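Indole-3-acetic acid-amido synthetase GH3.15 (Arabidopsis thaliana, PDB 6E1Q) conjugates glutamine, and possibly cysteine, to the auxin precursor indole-3-butyric acid, and glutamine to the herbicide 2,4-DB, at the expense of ATP. Local coordinates at residues D29-S37 against L49-F58. Sequence-based numbering, arbitrary orientation. Where two conformers were deposited one is given.
Sequences DSVLEAILS and LNGQVDKQNF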
ATOM      1  N   ASP A  29       2.070 -17.231  23.135  1.00 41.13           N
ATOM      2  CA  ASP A  29       1.330 -18.348  23.719  1.00 40.95           C
ATOM      3  C   ASP A  29       0.100 -17.853  24.474  1.00 46.07           C
ATOM      4  O   ASP A  29      -0.952 -18.506  24.460  1.00 47.33           O
ATOM      5  CB  ASP A  29       2.235 -19.168  24.646  1.00 51.08           C
ATOM      6  CG  ASP A  29       3.370 -19.858  23.902  1.00 57.04           C
ATOM      7  OD1 ASP A  29       3.446 -19.732  22.658  1.00 60.22           O
ATOM      8  OD2 ASP A  29       4.203 -20.511  24.565  1.00 61.67           O
ATOM      9  N   SER A  30       0.211 -16.691  25.126  1.00 41.25           N
ATOM     10  CA  SER A  30      -0.942 -16.097  25.800  1.00 48.35           C
ATOM     11  C   SER A  30      -2.036 -15.726  24.804  1.00 47.61           C
ATOM     12  O   SER A  30      -3.220 -15.985  25.050  1.00 44.32           O
ATOM     13  CB  SER A  30      -0.511 -14.861  26.578  1.00 57.72           C
ATOM     14  OG  SER A  30      -0.051 -15.207  27.868  1.00 77.75           O
ATOM     15  N   VAL A  31      -1.650 -15.104  23.684  1.00 44.16           N
ATOM     16  CA  VAL A  31      -2.607 -14.725  22.641  1.00 42.28           C
ATOM     17  C   VAL A  31      -3.350 -15.954  22.131  1.00 37.26           C
ATOM     18  O   VAL A  31      -4.585 -15.971  22.050  1.00 40.91           O
ATOM     19  CB  VAL A  31      -1.884 -13.994  21.490  1.00 39.39           C
ATOM     20  CG1 VAL A  31      -2.802 -13.859  20.271  1.00 32.43           C
ATOM     21  CG2 VAL A  31      -1.364 -12.636  21.945  1.00 36.18           C
ATOM     22  N   LEU A  32      -2.601 -17.003  21.782  1.00 39.19           N
ATOM     23  CA  LEU A  32      -3.214 -18.218  21.252  1.00 43.37           C
ATOM     24  C   LEU A  32      -4.209 -18.814  22.245  1.00 46.71           C
ATOM     25  O   LEU A  32      -5.343 -19.166  21.884  1.00 43.79           O
ATOM     26  CB  LEU A  32      -2.131 -19.241  20.912  1.00 36.30           C
ATOM     27  CG  LEU A  32      -2.695 -20.505  20.268  1.00 40.60           C
ATOM     28  CD1 LEU A  32      -3.497 -20.125  19.034  1.00 38.65           C
ATOM     29  CD2 LEU A  32      -1.611 -21.552  19.944  1.00 40.78           C
ATOM     30  N   GLU A  33      -3.800 -18.939  23.507  1.00 44.74           N
ATOM     31  CA  GLU A  33      -4.713 -19.477  24.506  1.00 53.10           C
ATOM     32  C   GLU A  33      -5.978 -18.633  24.608  1.00 43.36           C
ATOM     33  O   GLU A  33      -7.081 -19.172  24.738  1.00 43.93           O
ATOM     34  CB  GLU A  33      -4.029 -19.571  25.869  1.00 58.43           C
ATOM     35  CG  GLU A  33      -4.974 -20.033  26.965  1.00 73.30           C
ATOM     36  CD  GLU A  33      -4.279 -20.241  28.290  1.00 90.97           C
ATOM     37  OE1 GLU A  33      -3.378 -21.103  28.365  1.00 97.21           O
ATOM     38  OE2 GLU A  33      -4.632 -19.537  29.258  1.00 97.48           O
ATOM     39  N   ALA A  34      -5.845 -17.309  24.532  1.00 44.04           N
ATOM     40  CA  ALA A  34      -7.021 -16.450  24.649  1.00 44.87           C
ATOM     41  C   ALA A  34      -7.957 -16.638  23.463  1.00 42.89           C
ATOM     42  O   ALA A  34      -9.176 -16.755  23.637  1.00 38.68           O
ATOM     43  CB  ALA A  34      -6.594 -14.987  24.770  1.00 43.95           C
ATOM     44  N   ILE A  35      -7.406 -16.694  22.250  1.00 41.70           N
ATOM     45  CA  ILE A  35      -8.245 -16.847  21.063  1.00 36.28           C
ATOM     46  C   ILE A  35      -8.974 -18.180  21.091  1.00 41.43           C
ATOM     47  O   ILE A  35     -10.190 -18.246  20.863  1.00 44.90           O
ATOM     48  CB  ILE A  35      -7.404 -16.714  19.784  1.00 38.98           C
ATOM     49  CG1 ILE A  35      -6.989 -15.260  19.584  1.00 34.85           C
ATOM     50  CG2 ILE A  35      -8.209 -17.232  18.568  1.00 35.19           C
ATOM     51  CD1 ILE A  35      -5.974 -15.073  18.449  1.00 35.95           C
ATOM     52  N   LEU A  36      -8.237 -19.266  21.358  1.00 44.45           N
ATOM     53  CA  LEU A  36      -8.844 -20.591  21.340  1.00 48.67           C
ATOM     54  C   LEU A  36      -9.852 -20.767  22.466  1.00 55.92           C
ATOM     55  O   LEU A  36     -10.856 -21.471  22.293  1.00 60.05           O
ATOM     56  CB  LEU A  36      -7.765 -21.672  21.429  1.00 47.67           C
ATOM     57  CG  LEU A  36      -6.747 -21.675  20.284  1.00 50.60           C
ATOM     58  CD1 LEU A  36      -5.878 -22.914  20.350  1.00 49.57           C
ATOM     59  CD2 LEU A  36      -7.419 -21.539  18.915  1.00 50.84           C
ATOM     60  N   SER A  37      -9.604 -20.153  23.627  1.00 55.88           N
ATOM     61  CA  SER A  37     -10.556 -20.274  24.730  1.00 58.13           C
ATOM     62  C   SER A  37     -11.822 -19.470  24.452  1.00 47.87           C
ATOM     63  O   SER A  37     -12.935 -19.980  24.598  1.00 46.83           O
ATOM     64  CB  SER A  37      -9.914 -19.831  26.047  1.00 55.25           C
ATOM     65  OG  SER A  37      -8.665 -20.465  26.256  1.00 64.61           O
ATOM     66  N   LEU A  49     -11.549 -28.373  16.803  1.00 55.58           N
ATOM     67  CA  LEU A  49     -10.908 -28.532  18.104  1.00 59.13           C
ATOM     68  C   LEU A  49     -11.797 -29.207  19.137  1.00 64.54           C
ATOM     69  O   LEU A  49     -11.275 -29.817  20.077  1.00 67.03           O
ATOM     70  CB  LEU A  49     -10.453 -27.164  18.643  1.00 51.16           C
ATOM     71  CG  LEU A  49      -9.204 -26.595  17.966  1.00 49.19           C
ATOM     72  CD1 LEU A  49      -8.830 -25.228  18.507  1.00 44.51           C
ATOM     73  CD2 LEU A  49      -8.050 -27.569  18.144  1.00 48.94           C
ATOM     74  N   ASN A  50     -13.120 -29.111  18.977  1.00 65.28           N
ATOM     75  CA  ASN A  50     -14.085 -29.702  19.906  1.00 73.03           C
ATOM     76  C   ASN A  50     -13.788 -29.300  21.349  1.00 71.91           C
ATOM     77  O   ASN A  50     -13.940 -30.091  22.283  1.00 77.09           O
ATOM     78  CB  ASN A  50     -14.138 -31.223  19.755  1.00 82.87           C
ATOM     79  CG  ASN A  50     -14.690 -31.657  18.403  1.00 90.48           C
ATOM     80  OD1 ASN A  50     -13.936 -32.053  17.510  1.00 91.98           O
ATOM     81  ND2 ASN A  50     -16.010 -31.587  18.251  1.00 91.46           N
ATOM     82  N   GLY A  51     -13.350 -28.052  21.531  1.00 67.11           N
ATOM     83  CA  GLY A  51     -13.145 -27.485  22.848  1.00 68.31           C
ATOM     84  C   GLY A  51     -11.707 -27.411  23.320  1.00 67.98           C
ATOM     85  O   GLY A  51     -11.439 -26.711  24.302  1.00 70.51           O
ATOM     86  N   GLN A  52     -10.784 -28.113  22.664  0.51 67.80           N
ATOM     87  CA  GLN A  52      -9.379 -28.034  23.042  0.51 66.53           C
ATOM     88  C   GLN A  52      -8.854 -26.624  22.815  0.51 63.91           C
ATOM     89  O   GLN A  52      -9.240 -25.946  21.858  0.51 60.28           O
ATOM     90  CB  GLN A  52      -8.552 -29.034  22.235  0.51 66.60           C
ATOM     91  CG  GLN A  52      -9.088 -30.458  22.256  0.51 71.84           C
ATOM     92  CD  GLN A  52      -8.692 -31.216  23.504  0.51 75.61           C
ATOM     93  OE1 GLN A  52      -8.947 -30.772  24.623  0.51 76.34           O
ATOM     94  NE2 GLN A  52      -8.064 -32.371  23.319  0.51 79.84           N
ATOM     95  N   VAL A  53      -7.968 -26.180  23.706  1.00 62.61           N
ATOM     96  CA  VAL A  53      -7.349 -24.862  23.606  1.00 61.09           C
ATOM     97  C   VAL A  53      -5.831 -24.929  23.593  1.00 61.79           C
ATOM     98  O   VAL A  53      -5.179 -23.885  23.506  1.00 62.80           O
ATOM     99  CB  VAL A  53      -7.828 -23.925  24.735  1.00 60.22           C
ATOM    100  CG1 VAL A  53      -9.340 -23.790  24.706  1.00 63.16           C
ATOM    101  CG2 VAL A  53      -7.365 -24.461  26.107  1.00 61.89           C
ATOM    102  N   ASP A  54      -5.252 -26.119  23.676  1.00 59.54           N
ATOM    103  CA  ASP A  54      -3.808 -26.275  23.740  1.00 60.23           C
ATOM    104  C   ASP A  54      -3.189 -26.071  22.362  1.00 57.58           C
ATOM    105  O   ASP A  54      -3.840 -26.245  21.328  1.00 55.07           O
ATOM    106  CB  ASP A  54      -3.453 -27.661  24.260  1.00 63.63           C
ATOM    107  CG  ASP A  54      -3.834 -28.749  23.279  1.00 70.99           C
ATOM    108  OD1 ASP A  54      -5.031 -29.095  23.212  1.00 71.78           O
ATOM    109  OD2 ASP A  54      -2.940 -29.244  22.560  1.00 77.62           O
ATOM    110  N   LYS A  55      -1.898 -25.727  22.360  1.00 61.30           N
ATOM    111  CA  LYS A  55      -1.241 -25.372  21.105  1.00 64.02           C
ATOM    112  C   LYS A  55      -1.096 -26.579  20.185  1.00 59.98           C
ATOM    113  O   LYS A  55      -1.258 -26.458  18.962  1.00 57.91           O
ATOM    114  CB  LYS A  55       0.127 -24.746  21.371  1.00 65.12           C
ATOM    115  CG  LYS A  55       0.840 -24.354  20.084  1.00 63.22           C
ATOM    116  CD  LYS A  55       2.237 -23.813  20.316  1.00 67.42           C
ATOM    117  CE  LYS A  55       2.212 -22.506  21.087  1.00 68.85           C
ATOM    118  NZ  LYS A  55       3.482 -21.761  20.874  1.00 67.39           N
ATOM    119  N   GLN A  56      -0.801 -27.750  20.748  1.00 58.61           N
ATOM    120  CA  GLN A  56      -0.497 -28.904  19.907  1.00 71.30           C
ATOM    121  C   GLN A  56      -1.733 -29.407  19.171  1.00 64.23           C
ATOM    122  O   GLN A  56      -1.650 -29.790  17.999  1.00 66.38           O
ATOM    123  CB  GLN A  56       0.138 -30.016  20.744  1.00 84.13           C
ATOM    124  CG  GLN A  56       1.258 -30.755  20.016  1.00100.87           C
ATOM    125  CD  GLN A  56       2.095 -29.838  19.119  1.00107.94           C
ATOM    126  OE1 GLN A  56       2.549 -28.769  19.540  1.00109.13           O
ATOM    127  NE2 GLN A  56       2.287 -30.253  17.870  1.00110.47           N
ATOM    128  N   ASN A  57      -2.888 -29.423  19.835  1.00 58.66           N
ATOM    129  CA  ASN A  57      -4.119 -29.747  19.125  1.00 58.82           C
ATOM    130  C   ASN A  57      -4.437 -28.699  18.066  1.00 61.41           C
ATOM    131  O   ASN A  57      -4.972 -29.026  16.999  1.00 60.93           O
ATOM    132  CB  ASN A  57      -5.274 -29.886  20.112  1.00 63.19           C
ATOM    133  CG  ASN A  57      -5.324 -31.260  20.749  1.00 77.29           C
ATOM    134  OD1 ASN A  57      -5.269 -32.275  20.058  1.00 81.49           O
ATOM    135  ND2 ASN A  57      -5.426 -31.300  22.075  1.00 79.45           N
ATOM    136  N   PHE A  58      -4.114 -27.434  18.343  1.00 57.43           N
ATOM    137  CA  PHE A  58      -4.270 -26.381  17.348  1.00 51.87           C
ATOM    138  C   PHE A  58      -3.462 -26.703  16.098  1.00 53.72           C
ATOM    139  O   PHE A  58      -4.001 -26.733  14.987  1.00 54.59           O
ATOM    140  CB  PHE A  58      -3.854 -25.046  17.978  1.00 51.37           C
ATOM    141  CG  PHE A  58      -3.812 -23.881  17.020  1.00 51.95           C
ATOM    142  CD1 PHE A  58      -4.941 -23.116  16.784  1.00 50.79           C
ATOM    143  CD2 PHE A  58      -2.620 -23.505  16.420  1.00 60.56           C
ATOM    144  CE1 PHE A  58      -4.895 -22.033  15.933  1.00 52.38           C
ATOM    145  CE2 PHE A  58      -2.570 -22.420  15.566  1.00 50.26           C
ATOM    146  CZ  PHE A  58      -3.701 -21.670  15.340  1.00 42.29           C
TER
HETATM  147  O   HOH W   1     -11.117 -23.799  21.035  1.00 41.93           O
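Leu36 fills the hollow on the side of residues 49-58 that faces helix 24-38, walled by Leu49, Val53 and Phe58. Its CD2 comes to 3.6 Å from Phe58 CD1 and also touches CD1 of Leu49, while its CD1 presses on the carbonyl O of Val53. A branched leucine suits this place because its two methyls can meet different walls at once. One turn earlier, Leu32 likewise divides its two methyls between partners. With CG anti to the backbone N (chi1 -176°), it sets CD1 over the centre of the Phe58 ring, a CH-pi contact 3.9 Å from the centroid, and lays CD2 against CG of Lys55. Phe58 thus offers one broad face to Leu32, and it also touches Thr396 of strand 390-396. Val53, bulky at its beta carbon, abuts CB of Leu36 and puts CG1 3.7 Å from CA of Ser37. The Ser37 hydroxyl turns back to Glu33 O, so this polar group is satisfied within its own helix.

At the other end, the Lys55 chain crosses Leu32 with its methylenes, and its NZ meets Asp29 OD1 at 2.7 Å, from above the carboxylate plane, in a salt bridge. With an alanine at Asp29, the ammonium group would probably keep just such weaker partners as Tyr356 and be less firmly held beside helix 24-38. A water bridges Leu36 O and Gln52 O, while Asp54 N-caps helix 55-61 by accepting from Asn57 N at 2.7 Å. The contact thus packs the turn after helix 43-49 and the start of helix 55-61 against helix 24-38, within the N-terminal GH3 family region and away from the annotated sites: Leu32, Leu36, Phe58 and Val53, with the methylenes of Lys55, make the apolar centre, and the ion pair and bridging water at its margins probably add direction to an otherwise apolar fit.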